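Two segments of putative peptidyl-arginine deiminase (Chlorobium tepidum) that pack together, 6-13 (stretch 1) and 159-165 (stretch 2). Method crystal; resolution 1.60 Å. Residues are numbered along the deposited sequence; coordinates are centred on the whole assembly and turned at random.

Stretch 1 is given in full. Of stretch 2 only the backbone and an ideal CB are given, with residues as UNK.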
ATOM      1  N   TYR A   6     -11.074  12.940  11.782  1.00  3.62           N
ATOM      2  CA  TYR A   6     -10.458  12.627  10.504  1.00  4.25           C
ATOM      3  C   TYR A   6     -11.166  11.464   9.825  1.00  5.08           C
ATOM      4  O   TYR A   6     -11.888  10.693  10.461  1.00  7.32           O
ATOM      5  CB  TYR A   6      -8.972  12.294  10.696  1.00  3.96           C
ATOM      6  CG  TYR A   6      -8.153  13.410  11.313  1.00  2.24           C
ATOM      7  CD1 TYR A   6      -7.892  13.438  12.685  1.00  2.94           C
ATOM      8  CD2 TYR A   6      -7.655  14.450  10.528  1.00  3.58           C
ATOM      9  CE1 TYR A   6      -7.155  14.478  13.258  1.00  1.00           C
ATOM     10  CE2 TYR A   6      -6.919  15.496  11.091  1.00  3.26           C
ATOM     11  CZ  TYR A   6      -6.674  15.503  12.457  1.00  4.81           C
ATOM     12  OH  TYR A   6      -5.952  16.535  13.025  1.00  6.70           O
ATOM     13  N   PHE A   7     -10.967  11.362   8.518  1.00  5.68           N
ATOM     14  CA  PHE A   7     -11.550  10.297   7.720  1.00  5.46           C
ATOM     15  C   PHE A   7     -10.502   9.862   6.713  1.00  4.92           C
ATOM     16  O   PHE A   7      -9.903  10.696   6.029  1.00  4.05           O
ATOM     17  CB  PHE A   7     -12.796  10.799   6.981  1.00  5.79           C
ATOM     18  CG  PHE A   7     -13.305   9.849   5.929  1.00  8.19           C
ATOM     19  CD1 PHE A   7     -13.874   8.630   6.284  1.00  8.90           C
ATOM     20  CD2 PHE A   7     -13.196  10.170   4.580  1.00  9.73           C
ATOM     21  CE1 PHE A   7     -14.329   7.741   5.309  1.00 10.05           C
ATOM     22  CE2 PHE A   7     -13.647   9.288   3.594  1.00  9.98           C
ATOM     23  CZ  PHE A   7     -14.212   8.073   3.964  1.00  9.24           C
HETATM   24  N   MSE A   8     -10.255   8.557   6.650  1.00  5.02           N
HETATM   25  CA  MSE A   8      -9.301   8.025   5.695  1.00  4.83           C
HETATM   26  C   MSE A   8     -10.092   7.315   4.608  1.00  4.86           C
HETATM   27  O   MSE A   8     -10.710   6.277   4.855  1.00  5.31           O
HETATM   28  CB  MSE A   8      -8.343   7.030   6.349  1.00  6.20           C
HETATM   29  CG  MSE A   8      -7.224   6.609   5.405  1.00  7.82           C
HETATM   30 SE   MSE A   8      -6.065   5.249   6.125  1.00 12.04          SE
HETATM   31  CE  MSE A   8      -5.511   4.366   4.503  1.00 10.01           C
ATOM     32  N   PRO A   9     -10.101   7.876   3.393  1.00  4.56           N
ATOM     33  CA  PRO A   9     -10.839   7.252   2.294  1.00  4.27           C
ATOM     34  C   PRO A   9     -10.292   5.867   1.980  1.00  4.08           C
ATOM     35  O   PRO A   9      -9.102   5.601   2.172  1.00  4.14           O
ATOM     36  CB  PRO A   9     -10.607   8.213   1.131  1.00  3.55           C
ATOM     37  CG  PRO A   9     -10.451   9.535   1.814  1.00  4.32           C
ATOM     38  CD  PRO A   9      -9.573   9.191   2.993  1.00  4.98           C
ATOM     39  N   PRO A  10     -11.156   4.961   1.504  1.00  4.72           N
ATOM     40  CA  PRO A  10     -10.685   3.617   1.170  1.00  4.02           C
ATOM     41  C   PRO A  10      -9.882   3.731  -0.126  1.00  4.29           C
ATOM     42  O   PRO A  10     -10.001   4.720  -0.850  1.00  4.50           O
ATOM     43  CB  PRO A  10     -11.980   2.827   1.001  1.00  5.18           C
ATOM     44  CG  PRO A  10     -12.915   3.853   0.448  1.00  5.38           C
ATOM     45  CD  PRO A  10     -12.605   5.086   1.273  1.00  4.16           C
ATOM     46  N   GLU A  11      -9.069   2.724  -0.418  1.00  3.54           N
ATOM     47  CA  GLU A  11      -8.234   2.760  -1.605  1.00  3.58           C
ATOM     48  C   GLU A  11      -9.015   2.817  -2.915  1.00  4.57           C
ATOM     49  O   GLU A  11      -8.497   3.290  -3.925  1.00  5.01           O
ATOM     50  CB  GLU A  11      -7.298   1.554  -1.603  1.00  4.61           C
ATOM     51  CG  GLU A  11      -6.165   1.641  -2.596  1.00  4.79           C
ATOM     52  CD  GLU A  11      -5.097   0.609  -2.314  1.00  5.99           C
ATOM     53  OE1 GLU A  11      -4.492   0.682  -1.226  1.00  5.88           O
ATOM     54  OE2 GLU A  11      -4.872  -0.270  -3.171  1.00  4.82           O
ATOM     55  N   TRP A  12     -10.257   2.341  -2.904  1.00  4.29           N
ATOM     56  CA  TRP A  12     -11.067   2.351  -4.114  1.00  4.00           C
ATOM     57  C   TRP A  12     -11.820   3.666  -4.334  1.00  3.35           C
ATOM     58  O   TRP A  12     -12.511   3.819  -5.340  1.00  4.30           O
ATOM     59  CB  TRP A  12     -12.059   1.181  -4.110  1.00  4.69           C
ATOM     60  CG  TRP A  12     -13.026   1.207  -2.971  1.00  5.15           C
ATOM     61  CD1 TRP A  12     -14.143   1.983  -2.857  1.00  5.35           C
ATOM     62  CD2 TRP A  12     -12.943   0.440  -1.769  1.00  4.84           C
ATOM     63  NE1 TRP A  12     -14.764   1.746  -1.653  1.00  6.61           N
ATOM     64  CE2 TRP A  12     -14.048   0.801  -0.966  1.00  5.26           C
ATOM     65  CE3 TRP A  12     -12.040  -0.522  -1.288  1.00  5.21           C
ATOM     66  CZ2 TRP A  12     -14.274   0.237   0.290  1.00  4.07           C
ATOM     67  CZ3 TRP A  12     -12.268  -1.081  -0.037  1.00  3.93           C
ATOM     68  CH2 TRP A  12     -13.376  -0.700   0.734  1.00  5.54           C
ATOM     69  N   ALA A  13     -11.694   4.608  -3.404  1.00  4.44           N
ATOM     70  CA  ALA A  13     -12.352   5.900  -3.559  1.00  4.54           C
ATOM     71  C   ALA A  13     -11.615   6.643  -4.670  1.00  5.31           C
ATOM     72  O   ALA A  13     -10.461   6.347  -4.957  1.00  5.64           O
ATOM     73  CB  ALA A  13     -12.282   6.694  -2.252  1.00  4.93           C
ATOM     74  N   UNK A 159       0.673  -1.705   6.662  1.00  4.03           N
ATOM     75  CA  UNK A 159       0.300  -2.471   7.845  1.00  3.34           C
ATOM     76  C   UNK A 159      -1.170  -2.316   8.216  1.00  3.81           C
ATOM     77  O   UNK A 159      -1.664  -2.985   9.127  1.00  3.72           O
ATOM     78  CB  UNK A 159       1.172  -2.049   9.029  1.00  3.34           C
ATOM     79  N   UNK A 160      -1.874  -1.440   7.508  1.00  2.99           N
ATOM     80  CA  UNK A 160      -3.293  -1.219   7.777  1.00  3.75           C
ATOM     81  C   UNK A 160      -4.088  -1.229   6.473  1.00  3.47           C
ATOM     82  O   UNK A 160      -3.528  -1.048   5.394  1.00  4.75           O
ATOM     83  CB  UNK A 160      -3.501   0.103   8.518  1.00  3.75           C
ATOM     84  N   UNK A 161      -5.392  -1.462   6.576  1.00  3.69           N
ATOM     85  CA  UNK A 161      -6.276  -1.474   5.415  1.00  3.38           C
ATOM     86  C   UNK A 161      -7.668  -1.114   5.920  1.00  3.40           C
ATOM     87  O   UNK A 161      -8.200  -1.779   6.806  1.00  3.23           O
ATOM     88  CB  UNK A 161      -6.266  -2.828   4.703  1.00  3.38           C
ATOM     89  N   UNK A 162      -8.252  -0.057   5.365  1.00  3.13           N
ATOM     90  CA  UNK A 162      -9.569   0.398   5.811  1.00  3.39           C
ATOM     91  C   UNK A 162     -10.704   0.138   4.824  1.00  3.10           C
ATOM     92  O   UNK A 162     -10.479   0.027   3.620  1.00  4.82           O
ATOM     93  CB  UNK A 162      -9.507   1.898   6.107  1.00  3.39           C
ATOM     94  N   UNK A 163     -11.929   0.041   5.335  1.00  4.32           N
ATOM     95  CA  UNK A 163     -13.078  -0.203   4.468  1.00  2.80           C
ATOM     96  C   UNK A 163     -13.772   1.110   4.111  1.00  4.50           C
ATOM     97  O   UNK A 163     -14.762   1.124   3.379  1.00  5.48           O
ATOM     98  CB  UNK A 163     -14.064  -1.158   5.143  1.00  2.80           C
ATOM     99  N   UNK A 164     -13.238   2.212   4.633  1.00  5.02           N
ATOM    100  CA  UNK A 164     -13.786   3.529   4.345  1.00  6.30           C
ATOM    101  C   UNK A 164     -15.079   3.866   5.059  1.00  8.35           C
ATOM    102  O   UNK A 164     -15.729   4.865   4.746  1.00  9.32           O
ATOM    103  CB  UNK A 164     -14.014   3.656   2.837  1.00  6.30           C
ATOM    104  N   UNK A 165     -15.455   3.039   6.028  1.00  7.07           N
ATOM    105  CA  UNK A 165     -16.686   3.268   6.765  1.00  7.63           C
ATOM    106  C   UNK A 165     -16.540   2.972   8.251  1.00  6.82           C
ATOM    107  O   UNK A 165     -17.532   2.727   8.939  1.00  8.26           O
ATOM    108  CB  UNK A 165     -17.810   2.414   6.176  1.00  7.63           C
TER

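Stretch 1 enters as a strand at Tyr6 and Phe7, then runs as loop into a type I turn from Pro10 to Ala13, closed by Ala13 N to Pro10 O at 3.1 Å. The touching parts of the two segments run 91° apart, so they cross rather than pair. The closest CA pair, Pro10 CA to the CA of position 164 at 4.4 Å, marks the crossing point.

At position 159 the ideal CB has nothing of stretch 1 within 5.5 Å, and phi/psi of -91/-6 suits most residues. Stretch 1 therefore sets no preference; the deposited residue is Ala159, which makes no contact with it.

Position 160 has extended angles (-133/160), and its CB points sideways, again with no neighbour within 5.5 Å. The selenium of Met8 lies farther out on that side, so a side chain of some length, preferably apolar, could reach it: leucine, isoleucine or methionine would all be reasonable. The residue is Ile160. With chi1 p and chi2 t, its CD1 comes to 4.2 Å from Met8 SE, an apolar contact made by the end of the side chain.

Position 161 is also extended (-154/123) and points sideways, with no atom of stretch 1 near its CB. The choice is left open by this contact. It is Asp161, whose carboxylate oxygens are hydrogen-bonded elsewhere in the structure.

Position 162 is the first whose CB points toward stretch 1. The ideal CB lies 4.7 Å from Met8 O and 5.4 Å from Pro10 CA, distances that leave room for short branches but little depth straight ahead. With beta angles (-108/155), valine or isoleucine would suit, and threonine is not excluded, since Met8 O lies on that side. Val162 is found, chi1 m. Its CG2 packs 3.8 Å from Met8 O and 4.1 Å from Pro10 CA, and both methyls lie close to the selenium, CG1 at 4.0 Å and CG2 at 4.3 Å from Met8 SE. The backbone contributes too: one water accepts from Glu11 N (3.0 Å) and donates to Val162 O (2.8 Å), bridging segments that share no direct hydrogen bond.

At position 163 the CB points away, yet lies 4.5 Å from Trp12 CH2; phi/psi is -96/0. A polar residue able to reach nearby backbone, or a compact one, would suit, and several would serve. The residue is Asn163, whose OD1 accepts from the backbone N of position 165 at 2.9 Å (155°). Its backbone O approaches Trp12 CZ2 to 3.3 Å.

Position 164 is the most constrained. Phi is +75°, which by itself favours glycine, and an ideal CB would sit 2.5 Å from Pro10 CD, a clash. Both arguments select Gly164. The absent side chain lets its CA come within 3.6 Å of Pro10 CD, and its O lies 3.2 Å from Phe7 CE1, at the ring edge and near the ring plane.

Position 165 points away, with no neighbour from stretch 1 within 5.5 Å, so many residues would fit; Ala165 is deposited.

Stretch 2, residues 159-165: AIDVNGA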
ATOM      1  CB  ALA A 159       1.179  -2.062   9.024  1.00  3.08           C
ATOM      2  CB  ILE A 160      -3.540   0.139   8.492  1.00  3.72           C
ATOM      3  CG1 ILE A 160      -3.043   1.291   7.619  1.00  5.81           C
ATOM      4  CG2 ILE A 160      -2.836   0.154   9.844  1.00  4.73           C
ATOM      5  CD1 ILE A 160      -3.470   2.663   8.110  1.00  6.39           C
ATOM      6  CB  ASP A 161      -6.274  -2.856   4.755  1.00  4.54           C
ATOM      7  CG  ASP A 161      -7.020  -2.873   3.433  1.00  7.58           C
ATOM      8  OD1 ASP A 161      -8.245  -3.100   3.440  1.00 10.83           O
ATOM      9  OD2 ASP A 161      -6.375  -2.641   2.389  1.00  9.48           O
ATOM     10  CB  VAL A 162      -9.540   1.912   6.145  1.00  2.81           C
ATOM     11  CG1 VAL A 162      -8.468   2.190   7.188  1.00  3.83           C
ATOM     12  CG2 VAL A 162      -9.271   2.727   4.881  1.00  5.83           C
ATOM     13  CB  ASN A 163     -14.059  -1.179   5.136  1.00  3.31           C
ATOM     14  CG  ASN A 163     -14.961  -0.508   6.151  1.00  3.06           C
ATOM     15  OD1 ASN A 163     -14.541   0.389   6.875  1.00  3.57           O
ATOM     16  ND2 ASN A 163     -16.209  -0.953   6.214  1.00  4.69           N
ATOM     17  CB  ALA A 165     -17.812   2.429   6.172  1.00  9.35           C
TER
HETATM   18  O   HOH W   1      -8.824   0.326   1.347  1.00  3.94           O
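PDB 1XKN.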